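Local coordinates for protein orotidine 5'-phosphate decarboxylase (PDB 4LUI) that probably catalyses the decarboxylation of orotidine 5'-monophosphate to UMP, the last step of de novo UMP synthesis, and forms a homodimer, at residues Q118-T132 with L150-A164. Numbering follows the deposited sequence.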
# COMPACT_ATOMS: atom_id res chain seq x y z
N GLN B 118 -12.84 -5.98 5.25
CA GLN B 118 -13.90 -6.97 5.09
C GLN B 118 -15.29 -6.40 5.34
O GLN B 118 -16.23 -6.71 4.61
CB GLN B 118 -13.66 -8.14 6.03
CG GLN B 118 -12.52 -9.04 5.64
CD GLN B 118 -12.45 -10.23 6.55
OE1 GLN B 118 -12.07 -10.11 7.71
NE2 GLN B 118 -12.86 -11.39 6.04
N ASP B 119 -15.41 -5.58 6.38
CA ASP B 119 -16.70 -5.02 6.73
C ASP B 119 -17.26 -4.16 5.60
O ASP B 119 -18.47 -4.19 5.33
CB ASP B 119 -16.62 -4.23 8.04
CG ASP B 119 -16.47 -5.15 9.26
OD1 ASP B 119 -16.57 -6.39 9.11
OD2 ASP B 119 -16.27 -4.62 10.38
N VAL B 120 -16.39 -3.43 4.91
CA VAL B 120 -16.80 -2.63 3.76
C VAL B 120 -17.19 -3.55 2.61
O VAL B 120 -18.25 -3.37 1.98
CB VAL B 120 -15.66 -1.70 3.29
CG1 VAL B 120 -16.00 -1.04 1.93
CG2 VAL B 120 -15.38 -0.65 4.35
N ALA B 121 -16.33 -4.53 2.34
CA ALA B 121 -16.52 -5.44 1.21
C ALA B 121 -17.81 -6.26 1.34
O ALA B 121 -18.51 -6.48 0.34
CB ALA B 121 -15.33 -6.37 1.06
N LYS B 122 -18.12 -6.68 2.56
CA LYS B 122 -19.30 -7.51 2.79
C LYS B 122 -20.59 -6.80 2.41
O LYS B 122 -21.49 -7.39 1.80
CB LYS B 122 -19.37 -7.93 4.26
CG LYS B 122 -18.40 -9.04 4.64
CD LYS B 122 -18.61 -9.49 6.08
CE LYS B 122 -17.64 -10.61 6.45
NZ LYS B 122 -17.79 -10.98 7.89
N LYS B 123 -20.68 -5.52 2.76
CA LYS B 123 -21.86 -4.75 2.44
C LYS B 123 -22.03 -4.58 0.93
O LYS B 123 -23.15 -4.40 0.46
CB LYS B 123 -21.82 -3.39 3.14
CG LYS B 123 -21.88 -3.50 4.65
CD LYS B 123 -21.97 -2.13 5.31
CE LYS B 123 -21.98 -2.27 6.82
NZ LYS B 123 -23.07 -3.18 7.30
N LEU B 124 -20.93 -4.68 0.19
CA LEU B 124 -20.95 -4.48 -1.25
C LEU B 124 -20.96 -5.79 -2.04
O LEU B 124 -20.99 -5.78 -3.28
CB LEU B 124 -19.75 -3.64 -1.68
CG LEU B 124 -19.63 -2.26 -1.04
CD1 LEU B 124 -18.29 -1.62 -1.38
CD2 LEU B 124 -20.78 -1.37 -1.48
N ASN B 125 -20.95 -6.91 -1.31
CA ASN B 125 -20.78 -8.24 -1.91
C ASN B 125 -19.52 -8.28 -2.78
O ASN B 125 -19.54 -8.78 -3.91
CB ASN B 125 -22.01 -8.64 -2.73
CG ASN B 125 -21.98 -10.10 -3.15
OD1 ASN B 125 -21.36 -10.92 -2.49
ND2 ASN B 125 -22.66 -10.42 -4.25
N LYS B 126 -18.43 -7.76 -2.23
CA LYS B 126 -17.16 -7.75 -2.94
C LYS B 126 -16.10 -8.47 -2.11
O LYS B 126 -16.36 -8.87 -0.98
CB LYS B 126 -16.78 -6.32 -3.34
CG LYS B 126 -17.70 -5.80 -4.46
CD LYS B 126 -17.42 -4.38 -4.87
CE LYS B 126 -18.19 -4.06 -6.14
NZ LYS B 126 -17.88 -2.71 -6.66
N LYS B 127 -14.92 -8.66 -2.70
CA LYS B 127 -13.91 -9.56 -2.15
C LYS B 127 -12.75 -8.87 -1.43
O LYS B 127 -12.27 -7.80 -1.83
CB LYS B 127 -13.32 -10.44 -3.26
CG LYS B 127 -14.30 -11.38 -3.92
CD LYS B 127 -13.59 -12.18 -4.99
CE LYS B 127 -14.55 -13.12 -5.71
NZ LYS B 127 -13.83 -13.81 -6.81
N VAL B 128 -12.29 -9.53 -0.38
CA VAL B 128 -11.04 -9.17 0.29
C VAL B 128 -10.04 -10.33 0.15
O VAL B 128 -10.38 -11.49 0.40
CB VAL B 128 -11.28 -8.88 1.77
CG1 VAL B 128 -9.97 -8.52 2.49
CG2 VAL B 128 -12.30 -7.78 1.91
N ILE B 129 -8.83 -10.01 -0.26
CA ILE B 129 -7.83 -11.01 -0.58
C ILE B 129 -6.60 -10.67 0.26
O ILE B 129 -6.14 -9.53 0.25
CB ILE B 129 -7.48 -10.92 -2.07
CG1 ILE B 129 -8.71 -11.29 -2.93
CG2 ILE B 129 -6.28 -11.79 -2.41
CD1 ILE B 129 -8.67 -10.73 -4.35
N MET B 130 -6.08 -11.62 1.02
CA MET B 130 -4.95 -11.32 1.91
C MET B 130 -3.62 -11.82 1.35
O MET B 130 -3.52 -12.99 0.94
CB MET B 130 -5.17 -11.96 3.29
CG MET B 130 -4.02 -11.65 4.26
SD MET B 130 -4.09 -12.63 5.77
CE MET B 130 -5.72 -12.19 6.32
N VAL B 131 -2.61 -10.96 1.35
CA VAL B 131 -1.26 -11.42 1.07
C VAL B 131 -0.75 -12.20 2.26
O VAL B 131 -0.63 -11.65 3.36
CB VAL B 131 -0.29 -10.24 0.88
CG1 VAL B 131 1.12 -10.77 0.61
CG2 VAL B 131 -0.74 -9.36 -0.26
N THR B 132 -0.43 -13.48 2.07
CA THR B 132 0.12 -14.27 3.17
C THR B 132 1.60 -14.56 3.00
O THR B 132 2.27 -14.97 3.95
CB THR B 132 -0.60 -15.63 3.34
OG1 THR B 132 -0.38 -16.45 2.19
CG2 THR B 132 -2.11 -15.44 3.59
N LEU B 150 -0.01 -16.24 8.88
CA LEU B 150 -0.85 -15.41 8.03
C LEU B 150 -1.92 -16.23 7.31
O LEU B 150 -3.06 -15.79 7.21
CB LEU B 150 -0.02 -14.61 7.02
CG LEU B 150 0.76 -13.43 7.62
CD1 LEU B 150 1.63 -12.79 6.55
CD2 LEU B 150 -0.19 -12.39 8.21
N SER B 151 -1.56 -17.41 6.82
CA SER B 151 -2.56 -18.26 6.18
C SER B 151 -3.59 -18.76 7.19
O SER B 151 -4.76 -18.92 6.87
CB SER B 151 -1.90 -19.42 5.43
OG SER B 151 -1.06 -20.17 6.28
N GLU B 152 -3.15 -18.99 8.43
CA GLU B 152 -4.09 -19.36 9.49
C GLU B 152 -5.04 -18.19 9.77
O GLU B 152 -6.22 -18.41 10.03
CB GLU B 152 -3.36 -19.77 10.78
CG GLU B 152 -2.56 -21.06 10.65
CD GLU B 152 -1.48 -21.20 11.71
OE1 GLU B 152 -1.56 -20.50 12.74
OE2 GLU B 152 -0.56 -22.02 11.50
N MET B 153 -4.53 -16.96 9.73
CA MET B 153 -5.40 -15.82 9.99
C MET B 153 -6.38 -15.60 8.83
O MET B 153 -7.53 -15.23 9.05
CB MET B 153 -4.60 -14.56 10.27
CG MET B 153 -5.46 -13.43 10.78
SD MET B 153 -4.50 -11.96 11.16
CE MET B 153 -3.45 -11.87 9.72
N ALA B 154 -5.92 -15.85 7.61
CA ALA B 154 -6.80 -15.77 6.44
C ALA B 154 -7.97 -16.75 6.59
O ALA B 154 -9.13 -16.40 6.32
CB ALA B 154 -6.02 -16.06 5.18
N LYS B 155 -7.67 -17.96 7.06
CA LYS B 155 -8.71 -18.96 7.29
C LYS B 155 -9.68 -18.53 8.40
O LYS B 155 -10.90 -18.66 8.25
CB LYS B 155 -8.10 -20.32 7.61
CG LYS B 155 -9.12 -21.39 7.98
CD LYS B 155 -8.50 -22.78 8.00
CE LYS B 155 -7.37 -22.89 9.00
NZ LYS B 155 -6.61 -24.17 8.87
N LYS B 156 -9.13 -18.03 9.50
CA LYS B 156 -9.93 -17.59 10.65
C LYS B 156 -10.90 -16.48 10.26
O LYS B 156 -12.09 -16.53 10.61
CB LYS B 156 -9.02 -17.11 11.78
CG LYS B 156 -9.76 -16.55 12.98
CD LYS B 156 -8.79 -15.94 13.98
CE LYS B 156 -9.55 -15.34 15.16
NZ LYS B 156 -8.65 -14.71 16.16
N LEU B 157 -10.39 -15.48 9.54
CA LEU B 157 -11.20 -14.33 9.15
C LEU B 157 -12.11 -14.59 7.95
O LEU B 157 -12.97 -13.77 7.64
CB LEU B 157 -10.29 -13.13 8.84
CG LEU B 157 -9.44 -12.62 10.00
CD1 LEU B 157 -8.55 -11.46 9.54
CD2 LEU B 157 -10.31 -12.21 11.19
N LYS B 158 -11.92 -15.74 7.30
CA LYS B 158 -12.74 -16.10 6.15
C LYS B 158 -12.63 -15.06 5.04
O LYS B 158 -13.65 -14.61 4.49
CB LYS B 158 -14.22 -16.29 6.54
CG LYS B 158 -14.50 -17.38 7.56
CD LYS B 158 -16.00 -17.41 7.86
CE LYS B 158 -16.33 -18.25 9.09
NZ LYS B 158 -16.04 -19.68 8.88
N VAL B 159 -11.41 -14.65 4.70
CA VAL B 159 -11.24 -13.79 3.54
C VAL B 159 -11.58 -14.60 2.29
O VAL B 159 -11.72 -15.83 2.34
CB VAL B 159 -9.81 -13.21 3.46
CG1 VAL B 159 -9.54 -12.30 4.66
CG2 VAL B 159 -8.78 -14.32 3.41
N ASP B 160 -11.73 -13.92 1.16
CA ASP B 160 -12.18 -14.57 -0.06
C ASP B 160 -11.10 -15.38 -0.76
O ASP B 160 -11.40 -16.36 -1.45
CB ASP B 160 -12.78 -13.54 -1.02
CG ASP B 160 -13.98 -12.86 -0.45
OD1 ASP B 160 -15.11 -13.36 -0.66
OD2 ASP B 160 -13.81 -11.84 0.25
N ALA B 161 -9.85 -14.94 -0.61
CA ALA B 161 -8.72 -15.61 -1.26
C ALA B 161 -7.42 -15.13 -0.65
O ALA B 161 -7.40 -14.14 0.09
CB ALA B 161 -8.71 -15.31 -2.77
N ILE B 162 -6.33 -15.83 -0.95
CA ILE B 162 -5.01 -15.37 -0.54
C ILE B 162 -4.09 -15.24 -1.74
O ILE B 162 -4.30 -15.88 -2.79
CB ILE B 162 -4.37 -16.31 0.50
CG1 ILE B 162 -4.25 -17.73 -0.06
CG2 ILE B 162 -5.20 -16.34 1.77
CD1 ILE B 162 -3.50 -18.67 0.86
N VAL B 163 -3.05 -14.42 -1.57
CA VAL B 163 -2.01 -14.24 -2.57
C VAL B 163 -0.75 -14.87 -2.00
O VAL B 163 -0.36 -14.56 -0.88
CB VAL B 163 -1.75 -12.75 -2.83
CG1 VAL B 163 -0.49 -12.57 -3.67
CG2 VAL B 163 -2.93 -12.13 -3.52
N ALA B 164 -0.13 -15.76 -2.76
CA ALA B 164 1.08 -16.45 -2.31
C ALA B 164 1.87 -16.90 -3.54
O ALA B 164 1.31 -17.02 -4.64
CB ALA B 164 0.72 -17.64 -1.42
O HOH W 1 -13.87 -11.19 3.28
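M130 reaches from strand 127-131 onto helix 147-157, which leads to the neighbouring parallel strand 161-163. The three elements form a beta-alpha-beta unit of the TIM barrel. M130 N donates to A161 O, M130 O accepts from V163 N, and T132 N donates to V163 O at 3.1 Å. This ladder ties the two strands together.

The packing is tight on both faces of the strands. With CG anti to the backbone N (chi1 -179°) and a bend at chi3, the M130 chain lays its methyl CE on the helix backbone, 3.7 Å from A154 CA. Its SD lies 4.0 Å from A154 CB. T132 extends this layer: its CG2 meets I162 CG2 at 3.7 Å, and its CB packs on L150 CB. On the sheet face turned from the helix, I129 CG2 touches V163 CG2 at 3.5 Å. V131 shares that face and lies beside K81, the predicted proton donor.

The other end of the strands is looser and holds water. The side chain of Q118 crosses that of L157 at about a right angle. Q118 NE2 gives L157 O a nearly straight bond of 2.9 Å (177° at the hydrogen), from above the carbonyl plane. The same NE2 also donates to a water. An alanine in place of Q118 would probably leave L157 O without this donor and the water with one anchor fewer. The D160 side chain crosses that of K127 obliquely. D160 OD2 takes V128 N at 2.8 Å from above the carboxylate plane, and the water that accepts from Q118 NE2 donates to this same OD2.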